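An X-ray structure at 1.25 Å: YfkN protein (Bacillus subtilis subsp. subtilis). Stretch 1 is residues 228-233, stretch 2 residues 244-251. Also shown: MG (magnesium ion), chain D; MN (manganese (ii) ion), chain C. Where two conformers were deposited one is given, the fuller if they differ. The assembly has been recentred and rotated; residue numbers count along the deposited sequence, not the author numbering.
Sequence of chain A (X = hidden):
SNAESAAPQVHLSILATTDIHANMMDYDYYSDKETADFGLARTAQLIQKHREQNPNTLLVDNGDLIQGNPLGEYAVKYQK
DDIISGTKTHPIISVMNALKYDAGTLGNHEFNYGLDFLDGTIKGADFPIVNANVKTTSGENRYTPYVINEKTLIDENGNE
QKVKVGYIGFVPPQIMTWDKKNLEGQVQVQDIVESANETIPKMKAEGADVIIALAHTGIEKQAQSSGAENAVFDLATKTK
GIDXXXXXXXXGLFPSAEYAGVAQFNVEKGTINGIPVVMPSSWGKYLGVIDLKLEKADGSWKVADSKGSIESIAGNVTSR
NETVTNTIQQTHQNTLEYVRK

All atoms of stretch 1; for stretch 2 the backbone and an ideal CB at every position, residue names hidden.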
ATOM      1  N   ALA A 228      -3.900 -16.853  17.001  1.00 11.17           N
ATOM      2  CA  ALA A 228      -4.475 -16.364  15.745  1.00 11.06           C
ATOM      3  C   ALA A 228      -4.198 -14.880  15.511  1.00 10.54           C
ATOM      4  O   ALA A 228      -4.277 -14.069  16.421  1.00 11.36           O
ATOM      5  CB  ALA A 228      -5.954 -16.618  15.719  1.00 11.31           C
ATOM      6  N   GLU A 229      -3.884 -14.561  14.264  1.00  9.87           N
ATOM      7  CA  GLU A 229      -3.630 -13.195  13.836  1.00  9.70           C
ATOM      8  C   GLU A 229      -4.892 -12.333  13.849  1.00  9.09           C
ATOM      9  O   GLU A 229      -4.843 -11.172  14.247  1.00  9.65           O
ATOM     10  CB  GLU A 229      -3.029 -13.222  12.426  1.00 10.59           C
ATOM     11  CG  GLU A 229      -2.657 -11.848  11.857  1.00 11.33           C
ATOM     12  CD  GLU A 229      -1.936 -11.910  10.517  1.00 12.40           C
ATOM     13  OE1 GLU A 229      -1.437 -12.991  10.163  1.00 15.51           O
ATOM     14  OE2 GLU A 229      -1.866 -10.887   9.831  1.00 11.46           O
ATOM     15  N   ASN A 230      -5.999 -12.916  13.386  1.00  8.84           N
ATOM     16  CA  ASN A 230      -7.271 -12.223  13.201  1.00  8.79           C
ATOM     17  C   ASN A 230      -8.340 -12.860  14.086  1.00  8.76           C
ATOM     18  O   ASN A 230      -9.027 -13.768  13.683  1.00  9.79           O
ATOM     19  CB  ASN A 230      -7.650 -12.232  11.711  1.00  9.12           C
ATOM     20  CG  ASN A 230      -6.737 -11.332  10.893  1.00  9.82           C
ATOM     21  OD1 ASN A 230      -6.646 -10.145  11.144  1.00 10.58           O
ATOM     22  ND2 ASN A 230      -6.052 -11.906   9.913  1.00 10.52           N
ATOM     23  N   ALA A 231      -8.442 -12.342  15.295  1.00  8.63           N
ATOM     24  CA  ALA A 231      -9.095 -13.027  16.396  1.00  9.23           C
ATOM     25  C   ALA A 231     -10.416 -12.445  16.881  1.00  8.60           C
ATOM     26  O   ALA A 231     -10.886 -12.847  17.920  1.00  9.27           O
ATOM     27  CB  ALA A 231      -8.111 -13.128  17.589  1.00  9.82           C
ATOM     28  N   VAL A 232     -10.998 -11.497  16.153  1.00  8.20           N
ATOM     29  CA  VAL A 232     -12.230 -10.853  16.621  1.00  8.60           C
ATOM     30  C   VAL A 232     -13.390 -11.834  16.888  1.00  8.54           C
ATOM     31  O   VAL A 232     -14.109 -11.696  17.854  1.00  8.84           O
ATOM     32  CB  VAL A 232     -12.682  -9.727  15.674  1.00  9.73           C
ATOM     33  CG1 VAL A 232     -14.112  -9.278  16.040  1.00  9.90           C
ATOM     34  CG2 VAL A 232     -11.706  -8.540  15.775  1.00 11.05           C
ATOM     35  N   PHE A 233     -13.573 -12.814  16.013  1.00  8.36           N
ATOM     36  CA  PHE A 233     -14.651 -13.785  16.226  1.00  8.83           C
ATOM     37  C   PHE A 233     -14.469 -14.490  17.571  1.00  8.25           C
ATOM     38  O   PHE A 233     -15.409 -14.705  18.292  1.00  9.13           O
ATOM     39  CB  PHE A 233     -14.685 -14.806  15.087  1.00  9.11           C
ATOM     40  CG  PHE A 233     -15.799 -15.810  15.206  1.00  9.14           C
ATOM     41  CD1 PHE A 233     -17.047 -15.567  14.660  1.00 10.31           C
ATOM     42  CD2 PHE A 233     -15.578 -17.007  15.856  1.00  9.79           C
ATOM     43  CE1 PHE A 233     -18.071 -16.527  14.769  1.00 11.52           C
ATOM     44  CE2 PHE A 233     -16.594 -17.964  15.964  1.00 10.71           C
ATOM     45  CZ  PHE A 233     -17.833 -17.719  15.417  1.00 11.69           C
ATOM     46  N   UNK A 244     -18.220  -3.644  23.370  1.00  9.26           N
ATOM     47  CA  UNK A 244     -18.025  -3.106  22.020  1.00  9.32           C
ATOM     48  C   UNK A 244     -16.629  -3.461  21.564  1.00  8.51           C
ATOM     49  O   UNK A 244     -15.715  -3.431  22.355  1.00  9.13           O
ATOM     50  CB  UNK A 244     -18.242  -1.592  21.979  1.00  9.32           C
ATOM     51  N   UNK A 245     -16.498  -3.764  20.276  1.00  8.47           N
ATOM     52  CA  UNK A 245     -15.209  -4.112  19.682  1.00  8.21           C
ATOM     53  C   UNK A 245     -14.924  -3.256  18.454  1.00  7.49           C
ATOM     54  O   UNK A 245     -15.705  -3.210  17.523  1.00  8.49           O
ATOM     55  CB  UNK A 245     -15.176  -5.595  19.308  1.00  8.21           C
ATOM     56  N   UNK A 246     -13.782  -2.587  18.480  1.00  7.46           N
ATOM     57  CA  UNK A 246     -13.239  -1.938  17.300  1.00  7.88           C
ATOM     58  C   UNK A 246     -12.224  -2.920  16.691  1.00  7.49           C
ATOM     59  O   UNK A 246     -11.339  -3.398  17.381  1.00  8.06           O
ATOM     60  CB  UNK A 246     -12.601  -0.590  17.639  1.00  7.88           C
ATOM     61  N   UNK A 247     -12.380  -3.199  15.402  0.50  7.62           N
ATOM     62  CA  UNK A 247     -11.535  -4.136  14.701  0.50  8.51           C
ATOM     63  C   UNK A 247     -10.808  -3.367  13.615  0.50  7.84           C
ATOM     64  O   UNK A 247     -11.213  -2.326  13.178  0.50  9.09           O
ATOM     65  CB  UNK A 247     -12.341  -5.302  14.124  0.50  8.51           C
ATOM     66  N   UNK A 248      -9.703  -3.930  13.196  1.00  8.34           N
ATOM     67  CA  UNK A 248      -8.861  -3.374  12.138  1.00  8.55           C
ATOM     68  C   UNK A 248      -7.972  -4.454  11.523  1.00  7.92           C
ATOM     69  O   UNK A 248      -8.389  -5.590  11.386  1.00  8.30           O
ATOM     70  CB  UNK A 248      -8.002  -2.233  12.685  1.00  8.55           C
ATOM     71  N   UNK A 249      -6.754  -4.033  11.199  1.00  7.58           N
ATOM     72  CA  UNK A 249      -5.659  -4.853  10.717  1.00  8.18           C
ATOM     73  C   UNK A 249      -5.861  -5.330   9.273  1.00  8.29           C
ATOM     74  O   UNK A 249      -4.963  -5.211   8.480  1.00  8.89           O
ATOM     75  CB  UNK A 249      -5.481  -6.060  11.641  1.00  8.18           C
ATOM     76  N   UNK A 250      -7.026  -5.888   8.955  1.00  8.41           N
ATOM     77  CA  UNK A 250      -7.291  -6.459   7.631  1.00  8.71           C
ATOM     78  C   UNK A 250      -7.554  -5.419   6.538  1.00  8.44           C
ATOM     79  O   UNK A 250      -7.487  -5.729   5.363  1.00 10.44           O
ATOM     80  CB  UNK A 250      -8.493  -7.401   7.720  1.00  8.71           C
ATOM     81  N   UNK A 251      -7.840  -4.188   6.932  1.00  8.26           N
ATOM     82  CA  UNK A 251      -8.155  -3.134   5.963  1.00  9.10           C
ATOM     83  C   UNK A 251      -9.465  -3.446   5.193  1.00  8.99           C
ATOM     84  O   UNK A 251      -9.669  -2.956   4.091  1.00 10.11           O
ATOM     85  CB  UNK A 251      -6.993  -2.967   4.981  1.00  9.10           C
TER
HETATM   86 MG    MG D 403      -2.024  -4.051  11.304  1.00  8.74          MG
HETATM   87 MN    MN C 402      -2.626  -1.676   8.677  1.00  9.50          MN

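Position 244 opens a strand, with phi/psi of -158/143°, and its ideal CB has nothing of stretch 1 within 5.5 Å. Stretch 1 therefore sets no requirement here, and many side chains would be compatible; the deposited residue is Ala-244.

At 245 the CA-to-CB bond points toward stretch 1, and the ideal CB lies 5.0 Å from CG1 of Val-232. A methyl group at that distance leaves room for further carbon atoms and offers no polar partner, so valine, leucine, isoleucine or methionine would suit the site. The deposited residue is Ile-245, whose CG2 meets CG1 of Val-232 at 4.2 Å in a purely apolar contact.

Strand alternation turns the CB of 246 away from stretch 1. The extended backbone (-96/128°) is compatible with a beta-branched residue, among others, and Ile-246 is found.

Position 247 again points toward stretch 1, but here the ideal CB is only 3.7 Å from CG2 of Val-232. So close an approach favours a small side chain, such as alanine, serine, cysteine or perhaps threonine. Ser-247 fills it with chi1 in t, and its OG lies 3.4 Å from CG2 of Val-232, a packing contact; the hydroxyl finds its hydrogen-bonding partner elsewhere in the structure.

At 248 the phi/psi pair of -159/-143° is strongly unfavourable for residues with a CB, which makes glycine the clear expectation. Gly-248 is deposited, and its O accepts a backbone hydrogen bond from N of position 250 (2.8 Å).

Position 249 has a positive phi (73/-49°), yet its CB points toward stretch 1, 4.3 Å from OD1 of Asn-230. Beyond lies the carboxylate of Glu-229, and the magnesium ion is also nearby. A side chain that both donates to an acid and coordinates a metal is needed to serve both, and histidine does so best. In His-249, NE2 donates to OE2 of Glu-229 at 2.8 Å with a nearly linear angle of 171°, while ND1 binds magnesium at 2.4 Å. OD1 of Asn-230 lies at the ring edge, 3.3 Å from CD2.

The CB of 250 is directed sideways, 4.8 Å from OD1 of Asn-230, so a long polar chain such as glutamine, glutamate, lysine or arginine could reach back. Gln-250 does: its NE2 comes within 3.4 Å of CG of Asn-230, the two amides packing together.

Position 251 is beyond reach of stretch 1, but the manganese ion nearby favours a metal ligand, histidine or an acid; His-251 binds it through NE2 at 2.2 Å.

Stretch 2 244-251: AIISGHQH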
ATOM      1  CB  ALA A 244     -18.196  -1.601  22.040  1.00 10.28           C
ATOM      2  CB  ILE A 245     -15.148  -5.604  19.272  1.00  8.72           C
ATOM      3  CG1 ILE A 245     -15.361  -6.500  20.498  1.00  9.96           C
ATOM      4  CG2 ILE A 245     -13.807  -5.915  18.605  1.00 10.79           C
ATOM      5  CD1 ILE A 245     -15.642  -7.992  20.139  1.00 11.25           C
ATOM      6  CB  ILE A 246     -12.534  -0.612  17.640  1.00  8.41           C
ATOM      7  CG1 ILE A 246     -13.380   0.272  18.577  1.00  9.04           C
ATOM      8  CG2 ILE A 246     -12.150   0.133  16.361  1.00  9.69           C
ATOM      9  CD1 ILE A 246     -14.802   0.485  18.133  1.00  9.80           C
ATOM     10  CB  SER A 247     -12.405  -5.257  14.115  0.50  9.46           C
ATOM     11  OG  SER A 247     -11.669  -6.193  13.349  0.50  7.56           O
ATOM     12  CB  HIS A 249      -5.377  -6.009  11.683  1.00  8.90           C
ATOM     13  CG  HIS A 249      -4.184  -6.828  11.312  1.00  8.44           C
ATOM     14  ND1 HIS A 249      -2.914  -6.296  11.219  1.00  8.98           N
ATOM     15  CD2 HIS A 249      -4.070  -8.144  11.010  1.00  8.61           C
ATOM     16  CE1 HIS A 249      -2.071  -7.254  10.878  1.00  8.99           C
ATOM     17  NE2 HIS A 249      -2.746  -8.382  10.740  1.00  9.68           N
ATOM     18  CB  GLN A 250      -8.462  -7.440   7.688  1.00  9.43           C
ATOM     19  CG  GLN A 250      -8.094  -8.811   8.214  1.00 10.35           C
ATOM     20  CD  GLN A 250      -9.313  -9.661   8.536  1.00 10.90           C
ATOM     21  OE1 GLN A 250     -10.376  -9.159   8.826  1.00 11.01           O
ATOM     22  NE2 GLN A 250      -9.127 -10.963   8.515  1.00 12.46           N
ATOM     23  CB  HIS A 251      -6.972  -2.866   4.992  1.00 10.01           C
ATOM     24  CG  HIS A 251      -5.730  -2.315   5.644  1.00 10.06           C
ATOM     25  ND1 HIS A 251      -4.760  -1.658   4.925  1.00 11.49           N
ATOM     26  CD2 HIS A 251      -5.289  -2.337   6.928  1.00 10.35           C
ATOM     27  CE1 HIS A 251      -3.789  -1.275   5.738  1.00 11.32           C
ATOM     28  NE2 HIS A 251      -4.073  -1.695   6.956  1.00 10.65           N
TER
HETATM   29  O   HOH W   1      -2.772  -3.852   8.989  1.00  9.99           O
HETATM   30  O   HOH W   2      -0.865  -2.480   7.540  1.00 11.75           O
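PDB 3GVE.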